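Local coordinates for ankyrin repeat domain-containing protein EMB506, chloroplastic (PDB 6JD6), which takes part in the initial differentiation of the proplastid during embryo development, is required for correct leaf and cotyledon margins, and has molecular condensate scaffold activity, at residues A[177-181]-A[182-186]; A[192-195]-A[196-200]. All blocks are in the same frame, centred on the assembly; numbering follows the deposited sequence.

Contact 1 of 2, residues A[177-181]-A[182-186]; sequences DGAAP and IHYAV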
loop_
_atom_site.group_PDB
_atom_site.type_symbol
_atom_site.label_atom_id
_atom_site.label_comp_id
_atom_site.label_asym_id
_atom_site.label_seq_id
_atom_site.Cartn_x
_atom_site.Cartn_y
_atom_site.Cartn_z
ATOM N N ASP A 177 -9.669 -2.863 10.921
ATOM C CA ASP A 177 -9.974 -4.260 10.644
ATOM C C ASP A 177 -9.294 -5.193 11.654
ATOM O O ASP A 177 -9.355 -6.416 11.524
ATOM C CB ASP A 177 -9.551 -4.619 9.214
ATOM C CG ASP A 177 -10.238 -3.749 8.158
ATOM O OD1 ASP A 177 -11.469 -3.544 8.258
ATOM O OD2 ASP A 177 -9.544 -3.267 7.230
ATOM N N GLY A 178 -8.655 -4.609 12.664
ATOM C CA GLY A 178 -7.956 -5.386 13.676
ATOM C C GLY A 178 -6.595 -5.858 13.194
ATOM O O GLY A 178 -5.976 -6.728 13.805
ATOM N N ALA A 179 -6.125 -5.278 12.093
ATOM C CA ALA A 179 -4.861 -5.689 11.498
ATOM C C ALA A 179 -3.683 -4.875 12.030
ATOM O O ALA A 179 -3.714 -3.638 12.047
ATOM C CB ALA A 179 -4.928 -5.595 9.979
ATOM N N ALA A 180 -2.643 -5.590 12.450
ATOM C CA ALA A 180 -1.435 -4.982 12.992
ATOM C C ALA A 180 -0.362 -4.911 11.907
ATOM O O ALA A 180 -0.497 -5.553 10.868
ATOM C CB ALA A 180 -0.938 -5.808 14.191
ATOM N N PRO A 181 0.705 -4.122 12.133
ATOM C CA PRO A 181 1.827 -4.108 11.187
ATOM C C PRO A 181 2.354 -5.503 10.812
ATOM O O PRO A 181 2.706 -5.720 9.652
ATOM C CB PRO A 181 2.896 -3.314 11.944
ATOM C CG PRO A 181 2.099 -2.331 12.731
ATOM C CD PRO A 181 0.858 -3.083 13.171
ATOM N N ILE A 182 2.402 -6.432 11.762
ATOM C CA ILE A 182 2.887 -7.779 11.461
ATOM C C ILE A 182 1.977 -8.520 10.461
ATOM O O ILE A 182 2.471 -9.271 9.619
ATOM C CB ILE A 182 3.132 -8.618 12.749
ATOM C CG1 ILE A 182 3.728 -9.989 12.412
ATOM C CG2 ILE A 182 1.857 -8.785 13.545
ATOM C CD1 ILE A 182 5.099 -9.927 11.797
ATOM N N HIS A 183 0.665 -8.295 10.538
ATOM C CA HIS A 183 -0.278 -8.873 9.571
ATOM C C HIS A 183 0.088 -8.443 8.144
ATOM O O HIS A 183 0.201 -9.265 7.232
ATOM C CB HIS A 183 -1.713 -8.404 9.851
ATOM C CG HIS A 183 -2.416 -9.149 10.946
ATOM N ND1 HIS A 183 -2.855 -8.533 12.100
ATOM C CD2 HIS A 183 -2.803 -10.445 11.042
ATOM C CE1 HIS A 183 -3.458 -9.421 12.870
ATOM N NE2 HIS A 183 -3.439 -10.590 12.253
ATOM N N TYR A 184 0.268 -7.143 7.956
ATOM C CA TYR A 184 0.542 -6.606 6.627
ATOM C C TYR A 184 1.936 -6.962 6.117
ATOM O O TYR A 184 2.127 -7.161 4.920
ATOM C CB TYR A 184 0.332 -5.088 6.601
ATOM C CG TYR A 184 -1.110 -4.663 6.768
ATOM C CD1 TYR A 184 -2.074 -5.029 5.841
ATOM C CD2 TYR A 184 -1.502 -3.870 7.840
ATOM C CE1 TYR A 184 -3.394 -4.630 5.986
ATOM C CE2 TYR A 184 -2.815 -3.471 7.995
ATOM C CZ TYR A 184 -3.756 -3.854 7.066
ATOM O OH TYR A 184 -5.066 -3.451 7.217
ATOM N N ALA A 185 2.912 -7.031 7.016
ATOM C CA ALA A 185 4.270 -7.398 6.627
ATOM C C ALA A 185 4.286 -8.825 6.094
ATOM O O ALA A 185 5.002 -9.148 5.145
ATOM C CB ALA A 185 5.225 -7.256 7.808
ATOM N N VAL A 186 3.483 -9.678 6.715
ATOM C CA VAL A 186 3.329 -11.038 6.237
ATOM C C VAL A 186 2.579 -11.073 4.896
ATOM O O VAL A 186 3.004 -11.767 3.969
ATOM C CB VAL A 186 2.629 -11.916 7.285
ATOM C CG1 VAL A 186 2.256 -13.247 6.685
ATOM C CG2 VAL A 186 3.543 -12.104 8.499
#

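Contact 2 of 2, residues A[192-195]-A[196-200]; sequences QTVK and LLFKY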
loop_
_atom_site.group_PDB
_atom_site.type_symbol
_atom_site.label_atom_id
_atom_site.label_comp_id
_atom_site.label_asym_id
_atom_site.label_seq_id
_atom_site.Cartn_x
_atom_site.Cartn_y
_atom_site.Cartn_z
ATOM N N GLN A 192 12.233 -9.302 5.714
ATOM C CA GLN A 192 13.143 -8.489 6.518
ATOM C C GLN A 192 12.378 -7.600 7.492
ATOM O O GLN A 192 12.830 -7.358 8.607
ATOM C CB GLN A 192 14.070 -7.649 5.631
ATOM C CG GLN A 192 15.019 -8.481 4.783
ATOM C CD GLN A 192 15.857 -9.442 5.611
ATOM O OE1 GLN A 192 15.781 -10.659 5.437
ATOM N NE2 GLN A 192 16.668 -8.895 6.516
ATOM N N THR A 193 11.215 -7.123 7.063
ATOM C CA THR A 193 10.340 -6.339 7.929
ATOM C C THR A 193 9.778 -7.204 9.058
ATOM O O THR A 193 9.685 -6.762 10.205
ATOM C CB THR A 193 9.198 -5.691 7.122
ATOM O OG1 THR A 193 9.759 -4.783 6.167
ATOM C CG2 THR A 193 8.243 -4.929 8.035
ATOM N N VAL A 194 9.416 -8.440 8.728
ATOM C CA VAL A 194 8.958 -9.399 9.730
ATOM C C VAL A 194 10.024 -9.626 10.804
ATOM O O VAL A 194 9.734 -9.559 12.000
ATOM C CB VAL A 194 8.564 -10.748 9.087
ATOM C CG1 VAL A 194 8.328 -11.811 10.155
ATOM C CG2 VAL A 194 7.328 -10.582 8.207
ATOM N N LYS A 195 11.258 -9.881 10.374
ATOM C CA LYS A 195 12.377 -10.060 11.297
ATOM C C LYS A 195 12.611 -8.815 12.147
ATOM O O LYS A 195 12.926 -8.911 13.331
ATOM C CB LYS A 195 13.663 -10.393 10.535
ATOM C CG LYS A 195 13.674 -11.753 9.859
ATOM C CD LYS A 195 14.981 -11.958 9.102
ATOM C CE LYS A 195 15.046 -13.333 8.464
ATOM N NZ LYS A 195 16.313 -13.546 7.714
ATOM N N LEU A 196 12.472 -7.646 11.531
ATOM C CA LEU A 196 12.656 -6.391 12.246
ATOM C C LEU A 196 11.575 -6.184 13.310
ATOM O O LEU A 196 11.863 -5.697 14.404
ATOM C CB LEU A 196 12.676 -5.215 11.267
ATOM C CG LEU A 196 12.952 -3.837 11.868
ATOM C CD1 LEU A 196 14.232 -3.852 12.695
ATOM C CD2 LEU A 196 13.043 -2.798 10.766
ATOM N N LEU A 197 10.335 -6.550 12.985
ATOM C CA LEU A 197 9.228 -6.412 13.931
ATOM C C LEU A 197 9.404 -7.316 15.154
ATOM O O LEU A 197 8.985 -6.961 16.258
ATOM C CB LEU A 197 7.878 -6.672 13.251
ATOM C CG LEU A 197 7.387 -5.592 12.275
ATOM C CD1 LEU A 197 6.143 -6.051 11.518
ATOM C CD2 LEU A 197 7.113 -4.275 12.993
ATOM N N PHE A 198 10.025 -8.478 14.961
ATOM C CA PHE A 198 10.340 -9.367 16.077
ATOM C C PHE A 198 11.224 -8.651 17.088
ATOM O O PHE A 198 11.097 -8.853 18.293
ATOM C CB PHE A 198 11.058 -10.629 15.596
ATOM C CG PHE A 198 10.193 -11.562 14.803
ATOM C CD1 PHE A 198 8.811 -11.471 14.863
ATOM C CD2 PHE A 198 10.763 -12.539 14.001
ATOM C CE1 PHE A 198 8.016 -12.336 14.137
ATOM C CE2 PHE A 198 9.971 -13.407 13.271
ATOM C CZ PHE A 198 8.597 -13.306 13.339
ATOM N N LYS A 199 12.124 -7.812 16.587
ATOM C CA LYS A 199 13.063 -7.099 17.450
ATOM C C LYS A 199 12.369 -6.029 18.288
ATOM O O LYS A 199 12.896 -5.590 19.307
ATOM C CB LYS A 199 14.205 -6.500 16.624
ATOM C CG LYS A 199 15.071 -7.561 15.962
ATOM C CD LYS A 199 16.296 -6.969 15.295
ATOM C CE LYS A 199 17.235 -8.071 14.820
ATOM N NZ LYS A 199 18.579 -7.546 14.438
ATOM N N TYR A 200 11.179 -5.624 17.860
ATOM C CA TYR A 200 10.371 -4.686 18.629
ATOM C C TYR A 200 9.343 -5.428 19.477
ATOM O O TYR A 200 8.437 -4.823 20.050
ATOM C CB TYR A 200 9.705 -3.665 17.705
ATOM C CG TYR A 200 10.694 -2.655 17.170
ATOM C CD1 TYR A 200 10.947 -1.474 17.858
ATOM C CD2 TYR A 200 11.399 -2.896 15.999
ATOM C CE1 TYR A 200 11.861 -0.552 17.383
ATOM C CE2 TYR A 200 12.317 -1.979 15.517
ATOM C CZ TYR A 200 12.543 -0.810 16.215
ATOM O OH TYR A 200 13.453 0.106 15.743
#

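Contact 1 of 2, residues A[177-181]-A[182-186]
A180 and H183 are tied together by a nearly straight hydrogen bond, in which the backbone N of A180 donates to ND1 of H183 at 3.0 Å with an angle of 175° at the hydrogen. The donor lies close to the imidazole plane, so the ring is met at its edge. Because NE2 bonds in turn to the carbonyl of W212, both ring nitrogens are engaged, which should hold the ring in one orientation. The sequence APIH is a variant of the TPLH motif of ankyrin repeats. A180 at the N-cap position has no hydroxyl to offer the helix start; its carbonyl O receives weak bonds from H183 N and Y184 N, after which A185 N reaches P181 O at 3.0 Å.

Among apolar contacts, A179 CB rests against Y184 CZ at 3.6 Å, while A180 CB meets I182 CG2 at 4.1 Å. With CG anti to its carbonyl carbon (chi1 -68°), Y184 runs back along the loop, and its OH bonds to D175 and to a basic side chain of another protein chain.

P181 and Y184 pack on helix 148-154, H183 on helix 214-220, and A185 on helix 191-199.

Contact 2 of 2, residues A[192-195]-A[196-200]
The carbonyl O of V194 sits over one face of the F198 ring, 3.4 Å above the ring plane and displaced from the ring centre. The same oxygen accepts the hydrogen bond from the backbone N of F198 at 3.2 Å, so the ring folds back over its own helical bond. Its far end touches a methyl group: V194 CG1 approaches F198 CZ at 3.5 Å, the isopropyl group running alongside the ring. F198 has CG anti to the carbonyl carbon (chi1 -70°), which turns the ring back toward the preceding turn. I229 and L230 of helix 224-232 also pack against it, and an alanine in place of F198 would probably leave V194 CG1 without its aromatic neighbour and open a gap toward that helix.

Residues 192-199 lie on helix 191-199, the second helix of the third ankyrin repeat, which folds back against helix 181-187 in the helix-turn-helix of this family. Regular i to i+4 bonds hold its turns: L196 N reaches Q192 O at 3.0 Å and L197 N reaches T193 O at 2.9 Å. L197 CG also lies against T193 O, at 3.3 Å. While L197 packs on A185 of helix 181-187, L196 turns to S162 and L165 of helix 158-166, whose E158 accepts a hydrogen bond from T193 OG1.

Contacts 1 and 2 belong to the same ankyrin repeat and follow each other along the chain, their centres 13 Å apart. Contact 1 is largely buried and sets the loop-to-helix junction through the bond of a histidine ring to a loop backbone N-H and the first bonds of the helix; contact 2 is partly open, with Q192, K195 and K199 exposed, and relies on backbone bonds within one helix plus an aromatic and aliphatic pair. They meet directly where L197 CD1 packs 3.7 Å from I182 CA, and where A185 CB lies 3.8 Å from T193 CG2, joining the two helices of the repeat. Another protein chain reaches the loop end of contact 1, but none in the assembly touches contact 2.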